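Local coordinates for paraflagellar rod component (Trypanosoma cruzi, PDB 6XYB), which is a conserved kinetoplastid-specific protein whose activity the structure alone does not show, though it binds metal ions and is probably a component of the paraflagellar rod, at the interface of chains A and B. Coordinates in Å, arbitrary orientation; residue numbers count along the deposited sequence, not the author numbering. Chains: chain A/B, Uncharacterized protein.

Contact 1: the interface of chains A and B. Residues chain A 75, 78-79; chain B 8, 10, 19, 21, 60, 112.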
loop_
_atom_site.group_PDB
_atom_site.type_symbol
_atom_site.label_atom_id
_atom_site.label_comp_id
_atom_site.label_asym_id
_atom_site.label_seq_id
_atom_site.Cartn_x
_atom_site.Cartn_y
_atom_site.Cartn_z
ATOM N N LEU A 75 -2.921 2.919 18.374
ATOM C CA LEU A 75 -4.381 3.216 18.328
ATOM C C LEU A 75 -4.617 4.665 17.934
ATOM O O LEU A 75 -5.516 4.917 17.110
ATOM C CB LEU A 75 -4.982 2.953 19.712
ATOM C CG LEU A 75 -6.447 3.356 19.861
ATOM C CD1 LEU A 75 -7.309 2.578 18.874
ATOM C CD2 LEU A 75 -6.910 3.147 21.311
ATOM N N SER A 78 -3.887 5.217 14.254
ATOM C CA SER A 78 -5.067 4.758 13.504
ATOM C C SER A 78 -6.154 5.840 13.530
ATOM O O SER A 78 -6.769 6.132 12.470
ATOM C CB SER A 78 -5.617 3.503 14.082
ATOM O OG SER A 78 -4.720 2.429 13.905
ATOM N N ALA A 79 -6.414 6.421 14.711
ATOM C CA ALA A 79 -7.409 7.508 14.850
ATOM C C ALA A 79 -7.034 8.733 13.977
ATOM O O ALA A 79 -7.907 9.354 13.402
ATOM C CB ALA A 79 -7.523 7.909 16.301
ATOM N N CYS B 8 -11.097 1.880 9.888
ATOM C CA CYS B 8 -9.717 1.352 9.923
ATOM C C CYS B 8 -9.677 0.075 10.749
ATOM O O CYS B 8 -10.147 0.063 11.931
ATOM C CB CYS B 8 -8.788 2.334 10.588
ATOM S SG CYS B 8 -7.060 1.808 10.656
ATOM N N SER B 10 -6.754 -2.525 12.129
ATOM C CA SER B 10 -5.294 -2.696 12.320
ATOM C C SER B 10 -5.085 -4.074 12.959
ATOM O O SER B 10 -5.864 -4.460 13.911
ATOM C CB SER B 10 -4.732 -1.542 13.083
ATOM O OG SER B 10 -3.341 -1.606 13.244
ATOM N N THR B 19 -7.583 -4.482 15.983
ATOM C CA THR B 19 -8.310 -3.277 16.381
ATOM C C THR B 19 -9.207 -2.800 15.246
ATOM O O THR B 19 -8.761 -2.725 14.109
ATOM C CB THR B 19 -7.355 -2.207 16.867
ATOM O OG1 THR B 19 -6.707 -2.757 18.019
ATOM C CG2 THR B 19 -8.127 -0.959 17.213
ATOM N N LEU B 21 -11.674 0.668 14.276
ATOM C CA LEU B 21 -12.083 2.078 14.515
ATOM C C LEU B 21 -12.987 2.545 13.377
ATOM O O LEU B 21 -12.593 2.380 12.228
ATOM C CB LEU B 21 -10.905 3.046 14.524
ATOM C CG LEU B 21 -9.881 2.976 15.641
ATOM C CD1 LEU B 21 -8.891 1.867 15.398
ATOM C CD2 LEU B 21 -9.159 4.306 15.699
ATOM N N PRO B 60 -10.304 6.950 21.922
ATOM C CA PRO B 60 -11.271 6.976 20.833
ATOM C C PRO B 60 -12.066 5.662 20.847
ATOM O O PRO B 60 -11.537 4.651 21.276
ATOM C CB PRO B 60 -10.363 7.083 19.594
ATOM C CG PRO B 60 -9.115 6.313 19.980
ATOM C CD PRO B 60 -8.989 6.463 21.478
ATOM N N LYS B 112 -2.510 -2.201 8.406
ATOM C CA LYS B 112 -3.726 -1.428 8.391
ATOM C C LYS B 112 -4.504 -1.671 7.114
ATOM O O LYS B 112 -3.971 -1.736 6.057
ATOM C CB LYS B 112 -3.425 0.035 8.625
ATOM C CG LYS B 112 -2.809 0.153 9.999
ATOM C CD LYS B 112 -2.642 1.512 10.576
ATOM C CE LYS B 112 -1.703 1.441 11.748
ATOM N NZ LYS B 112 -2.423 1.028 12.935
#
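With CG of A:Leu75 anti to the backbone N (chi1 174°), its methyls are aimed from helix 74-90 at chain B, CD1 toward strand 17-21 and CD2 toward the loop at B:Pro60. CD1 of A:Leu75 lies 3.9 Å from CD1 of B:Leu21, and the two side chains cross obliquely. The same A:Leu75 CD1 also reaches CG2 of B:Thr19, meeting that side chain at about a right angle, while CD2 of A:Leu75 reaches out to the ring of B:Pro60, 3.9 Å from CD. The second branch of B:Leu21 runs up to the helix itself: CD2 is 3.7 Å from CA of A:Ala79, a residue whose small side chain suits such close approach of strand 17-21.

Beside the apolar cluster, OG of A:Ser78 accepts a hydrogen bond from the side-chain amine nitrogen NZ of B:Lys112 at 2.9 Å. A bend at chi4 (-83°) turns NZ toward it, and NZ of B:Lys112 also donates to OG of B:Ser10 at 2.8 Å, so two hydroxyls from opposite chains grip one amine. Branched aliphatic groups thus fill the contact and a lysine adds a polar link next to them, which would seat the helix of one copy on the sheet of the other in the crystallised assembly.

Contact 2: the interface of chains A and B. Residues chain A 102, 104; chain B 103-104.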
loop_
_atom_site.group_PDB
_atom_site.type_symbol
_atom_site.label_atom_id
_atom_site.label_comp_id
_atom_site.label_asym_id
_atom_site.label_seq_id
_atom_site.Cartn_x
_atom_site.Cartn_y
_atom_site.Cartn_z
ATOM N N ARG A 102 8.946 1.600 8.445
ATOM C CA ARG A 102 9.548 1.949 9.739
ATOM C C ARG A 102 11.052 1.960 9.586
ATOM O O ARG A 102 11.579 1.050 8.914
ATOM C CB ARG A 102 9.142 0.932 10.811
ATOM C CG ARG A 102 9.495 1.407 12.212
ATOM C CD ARG A 102 8.946 0.516 13.302
ATOM N NE ARG A 102 9.463 0.870 14.630
ATOM C CZ ARG A 102 10.706 0.641 15.062
ATOM N NH1 ARG A 102 11.599 0.055 14.278
ATOM N NH2 ARG A 102 11.067 1.061 16.268
ATOM N N SER A 104 14.372 1.541 11.687
ATOM C CA SER A 104 14.898 0.909 12.927
ATOM C C SER A 104 15.905 1.829 13.624
ATOM O O SER A 104 15.991 1.773 14.851
ATOM C CB SER A 104 15.540 -0.413 12.627
ATOM O OG SER A 104 16.076 -0.994 13.818
ATOM N N ASP B 103 8.537 -3.965 13.003
ATOM C CA ASP B 103 9.416 -3.375 14.032
ATOM C C ASP B 103 10.474 -4.420 14.377
ATOM O O ASP B 103 10.100 -5.486 14.902
ATOM C CB ASP B 103 8.575 -2.887 15.198
ATOM C CG ASP B 103 9.375 -2.329 16.354
ATOM O OD1 ASP B 103 10.559 -2.689 16.491
ATOM O OD2 ASP B 103 8.784 -1.591 17.149
ATOM N N SER B 104 11.730 -4.128 14.045
ATOM C CA SER B 104 12.888 -5.046 14.209
ATOM C C SER B 104 13.139 -5.308 15.707
ATOM O O SER B 104 13.502 -6.442 16.060
ATOM C CB SER B 104 14.123 -4.523 13.501
ATOM O OG SER B 104 14.576 -3.289 14.063
#
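A:Arg102, near the end of strand 93-103, lays its side chain against B:Asp103 of the same strand in the other copy. From CB, chi1 (-168°) sets CG anti to the backbone N and the chain stays extended to NE; the last torsion then turns the guanidinium so that a face meets the carboxylate. CD of A:Arg102 is the first atom to touch, 3.9 Å from CB of B:Asp103. NE of A:Arg102 follows, 3.6 Å from the carboxylate oxygen OD2 of B:Asp103, and marks the salt bridge. Next comes CZ of A:Arg102, 3.5 Å from CG of B:Asp103. At the tip of A:Arg102 the two amino groups part: NH2 lies 3.6 Å from OD2 of B:Asp103, and NH1 is 3.7 Å from its OD1.

The guanidinium and carboxylate planes are 12° apart, with B:Asp103 CG over the centre. Charge attraction therefore acts face to face, without the paired N-H bonds of an edge-on pair. Arginine suits the place because its flat, delocalised cation can both stack and attract.

Just beyond the strand ends, OG of A:Ser104 and OG of B:Ser104 share a hydrogen bond of 2.8 Å. OG is anti to the backbone N in A:Ser104 but lies between the backbone N and the carbonyl carbon in B:Ser104, so the two meet asymmetrically. Small hydroxyls, able to give or accept, suit this meeting of turns. Together the two links tie the strand tips of the copies in the crystallised assembly.

Contact 3: the interface of chains A and B. Residues chain A 75-76, 79; chain B 60, 62.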
loop_
_atom_site.group_PDB
_atom_site.type_symbol
_atom_site.label_atom_id
_atom_site.label_comp_id
_atom_site.label_asym_id
_atom_site.label_seq_id
_atom_site.Cartn_x
_atom_site.Cartn_y
_atom_site.Cartn_z
ATOM N N LEU A 75 -2.921 2.919 18.374
ATOM C CA LEU A 75 -4.381 3.216 18.328
ATOM C C LEU A 75 -4.617 4.665 17.934
ATOM O O LEU A 75 -5.516 4.917 17.110
ATOM C CB LEU A 75 -4.982 2.953 19.712
ATOM C CG LEU A 75 -6.447 3.356 19.861
ATOM C CD1 LEU A 75 -7.309 2.578 18.874
ATOM C CD2 LEU A 75 -6.910 3.147 21.311
ATOM N N HIS A 76 -3.861 5.573 18.518
ATOM C CA HIS A 76 -4.017 7.020 18.217
ATOM C C HIS A 76 -3.504 7.330 16.808
ATOM O O HIS A 76 -4.097 8.220 16.167
ATOM C CB HIS A 76 -3.352 7.854 19.299
ATOM C CG HIS A 76 -4.191 7.860 20.528
ATOM N ND1 HIS A 76 -4.214 6.799 21.431
ATOM C CD2 HIS A 76 -5.131 8.733 20.947
ATOM C CE1 HIS A 76 -5.071 7.073 22.406
ATOM N NE2 HIS A 76 -5.631 8.263 22.137
ATOM N N ALA A 79 -6.414 6.421 14.711
ATOM C CA ALA A 79 -7.409 7.508 14.850
ATOM C C ALA A 79 -7.034 8.733 13.977
ATOM O O ALA A 79 -7.907 9.354 13.402
ATOM C CB ALA A 79 -7.523 7.909 16.301
ATOM N N PRO B 60 -10.304 6.950 21.922
ATOM C CA PRO B 60 -11.271 6.976 20.833
ATOM C C PRO B 60 -12.066 5.662 20.847
ATOM O O PRO B 60 -11.537 4.651 21.276
ATOM C CB PRO B 60 -10.363 7.083 19.594
ATOM C CG PRO B 60 -9.115 6.313 19.980
ATOM C CD PRO B 60 -8.989 6.463 21.478
ATOM N N HIS B 62 -13.421 2.251 19.909
ATOM C CA HIS B 62 -12.773 1.148 19.162
ATOM C C HIS B 62 -13.100 -0.206 19.768
ATOM O O HIS B 62 -13.513 -0.283 20.891
ATOM C CB HIS B 62 -11.257 1.389 19.061
ATOM C CG HIS B 62 -10.507 1.081 20.326
ATOM N ND1 HIS B 62 -10.417 1.987 21.351
ATOM C CD2 HIS B 62 -9.730 0.023 20.691
ATOM C CE1 HIS B 62 -9.716 1.464 22.381
ATOM N NE2 HIS B 62 -9.253 0.256 21.968
#
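This is a largely apolar interface in the groups that touch, in which helix 74-90 of chain A packs on a loop proline, B:Pro60, and on B:His62, the first residue of strand 62-66; it would extend the helix's footing on its neighbour in the crystallised assembly. The central pair is A:Leu75 and B:His62, whose side chains cross at about a right angle. The first torsion of B:His62 (chi1 77°) puts CG between the backbone N and the carbonyl carbon, which presents a ring face to the leucine. CD2 of A:Leu75 stands over that face in a CH-pi contact, 3.7 Å from the ring centroid of B:His62, and is displaced toward the rim. CD1 of A:Leu75 reaches the root of the same ring, 3.8 Å from CG of B:His62, so the forked leucine spans the ring from base to outer edge. A branched aliphatic chain suits this task, since its two methyls can touch a flat surface at separate points.

B:Pro60, which already meets the leucine, also turns CD toward A:His76, whose NE2 is 3.9 Å away, the two side chains crossing at about a right angle. The proline follows a cis peptide bond, and its rigid ring gives the helix a firm apolar surface. Its backbone carbonyl fixes the rotation of the histidine ring. The donor is ND1 of B:His62, held 2.9 Å from O of B:Pro60, with an angle of 178° at the hydrogen and the oxygen 5° out of the ring plane.

Contact 4: the interface of chains A and B. Residues chain A 78, 81, 85, 95, 98, 111; chain B 8, 99, 112, 114.
Helix 74-90 of chain A and its strand 93-103 together receive B:Phe114, an aromatic side chain presented by strand 108-117 of the neighbouring copy. CD1 of A:Ile85 stands above the plane of this ring, out at its rim, 3.5 Å from CD1 of B:Phe114, as the two side chains cross at a slant. CG1 of A:Ile85 is anti to the carbonyl carbon (chi1 -66°), and the near-extended second torsion then sends that methyl onto the ring. Nearer the ring's root, CD2 of A:Leu95 lies 3.8 Å from CB of B:Phe114, approaching at about a right angle. A:Phe81 meets the outer end, its CB 4.0 Å from CE1 of B:Phe114. A large, flat phenylalanine suits a place where it must touch both a helix and a strand.

The ring of A:Phe81 is also used beyond this cluster: its CE2 lies 4.0 Å from CD of B:Lys112, the aliphatic stretch of a lysine whose amine is engaged with A:Ser78. Next to the apolar groups, the methyl CG2 of A:Thr111 packs near ND2 of B:Asn99. That asparagine suits the site because its amide can donate across the interface, and its acceptor belongs to A:Ser98, a residue that can bind magnesium in this protein. ND2 of B:Asn99 donates to OG of A:Ser98 over 2.8 Å, a bent bond with 134° at the hydrogen and the hydroxyl oxygen 32° out of the amide plane.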
loop_
_atom_site.group_PDB
_atom_site.type_symbol
_atom_site.label_atom_id
_atom_site.label_comp_id
_atom_site.label_asym_id
_atom_site.label_seq_id
_atom_site.Cartn_x
_atom_site.Cartn_y
_atom_site.Cartn_z
ATOM N N SER A 78 -3.887 5.217 14.254
ATOM C CA SER A 78 -5.067 4.758 13.504
ATOM C C SER A 78 -6.154 5.840 13.530
ATOM O O SER A 78 -6.769 6.132 12.470
ATOM C CB SER A 78 -5.617 3.503 14.082
ATOM O OG SER A 78 -4.720 2.429 13.905
ATOM N N PHE A 81 -5.166 8.789 11.228
ATOM C CA PHE A 81 -5.398 8.452 9.820
ATOM C C PHE A 81 -6.883 8.491 9.494
ATOM O O PHE A 81 -7.266 9.037 8.463
ATOM C CB PHE A 81 -4.863 7.069 9.476
ATOM C CG PHE A 81 -3.389 6.827 9.666
ATOM C CD1 PHE A 81 -2.480 7.860 9.542
ATOM C CD2 PHE A 81 -2.909 5.594 10.076
ATOM C CE1 PHE A 81 -1.126 7.639 9.752
ATOM C CE2 PHE A 81 -1.559 5.386 10.299
ATOM C CZ PHE A 81 -0.665 6.421 10.166
ATOM N N ILE A 85 -8.679 10.840 6.718
ATOM C CA ILE A 85 -9.445 10.266 5.583
ATOM C C ILE A 85 -10.892 10.757 5.578
ATOM O O ILE A 85 -11.408 11.126 4.480
ATOM C CB ILE A 85 -9.364 8.739 5.615
ATOM C CG1 ILE A 85 -7.935 8.258 5.353
ATOM C CG2 ILE A 85 -10.344 8.070 4.663
ATOM C CD1 ILE A 85 -7.654 6.874 5.928
ATOM N N LEU A 95 -9.819 8.263 -0.947
ATOM C CA LEU A 95 -8.576 7.520 -0.689
ATOM C C LEU A 95 -8.349 6.465 -1.778
ATOM O O LEU A 95 -9.254 5.672 -2.110
ATOM C CB LEU A 95 -8.669 6.855 0.668
ATOM C CG LEU A 95 -7.462 6.014 1.040
ATOM C CD1 LEU A 95 -6.195 6.831 1.182
ATOM C CD2 LEU A 95 -7.759 5.245 2.313
ATOM N N SER A 98 -2.303 3.598 -0.050
ATOM C CA SER A 98 -1.486 3.913 1.141
ATOM C C SER A 98 -0.219 3.088 1.143
ATOM O O SER A 98 -0.201 1.983 0.592
ATOM C CB SER A 98 -2.248 3.732 2.450
ATOM O OG SER A 98 -1.535 4.236 3.577
ATOM N N THR A 111 3.825 6.967 7.134
ATOM C CA THR A 111 2.711 6.482 6.347
ATOM C C THR A 111 2.298 7.537 5.354
ATOM O O THR A 111 2.191 8.679 5.739
ATOM C CB THR A 111 1.542 6.085 7.271
ATOM O OG1 THR A 111 2.020 5.087 8.173
ATOM C CG2 THR A 111 0.319 5.600 6.529
ATOM N N CYS B 8 -11.097 1.880 9.888
ATOM C CA CYS B 8 -9.717 1.352 9.923
ATOM C C CYS B 8 -9.677 0.075 10.749
ATOM O O CYS B 8 -10.147 0.063 11.931
ATOM C CB CYS B 8 -8.788 2.334 10.588
ATOM S SG CYS B 8 -7.060 1.808 10.656
ATOM N N ASN B 99 -1.639 -0.896 4.300
ATOM C CA ASN B 99 -0.209 -0.667 4.461
ATOM C C ASN B 99 0.316 -1.497 5.603
ATOM O O ASN B 99 -0.508 -1.953 6.380
ATOM C CB ASN B 99 0.091 0.831 4.591
ATOM C CG ASN B 99 -0.466 1.486 5.818
ATOM O OD1 ASN B 99 -0.083 1.113 6.925
ATOM N ND2 ASN B 99 -1.482 2.320 5.609
ATOM N N LYS B 112 -2.510 -2.201 8.406
ATOM C CA LYS B 112 -3.726 -1.428 8.391
ATOM C C LYS B 112 -4.504 -1.671 7.114
ATOM O O LYS B 112 -3.971 -1.736 6.057
ATOM C CB LYS B 112 -3.425 0.035 8.625
ATOM C CG LYS B 112 -2.809 0.153 9.999
ATOM C CD LYS B 112 -2.642 1.512 10.576
ATOM C CE LYS B 112 -1.703 1.441 11.748
ATOM N NZ LYS B 112 -2.423 1.028 12.935
ATOM N N PHE B 114 -8.053 -0.108 5.243
ATOM C CA PHE B 114 -8.941 1.043 5.235
ATOM C C PHE B 114 -10.137 0.767 4.332
ATOM O O PHE B 114 -9.957 0.328 3.218
ATOM C CB PHE B 114 -8.271 2.307 4.740
ATOM C CG PHE B 114 -7.130 2.739 5.615
ATOM C CD1 PHE B 114 -7.394 3.491 6.757
ATOM C CD2 PHE B 114 -5.807 2.489 5.291
ATOM C CE1 PHE B 114 -6.378 3.874 7.622
ATOM C CE2 PHE B 114 -4.792 2.900 6.151
ATOM C CZ PHE B 114 -5.079 3.584 7.315
#

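Contacts 1 and 3 are adjoining parts of one surface, their C-alpha centres about 5 Å apart, and share A:Leu75, A:Ala79 and B:Pro60. Contact 4 continues it, about 9 Å from contact 1 and 12 Å from contact 3, with A:Ser78, B:Cys8 and B:Lys112 common to contacts 1 and 4. Helix 74-90 of chain A runs through all three. Contact 2 stands apart, about 19 to 21 Å from the others, although strand 93-103 joins it to contact 4. The interface is not an exact two-fold, so residues need not play the same part in both copies, although A:Ser104 meets B:Ser104.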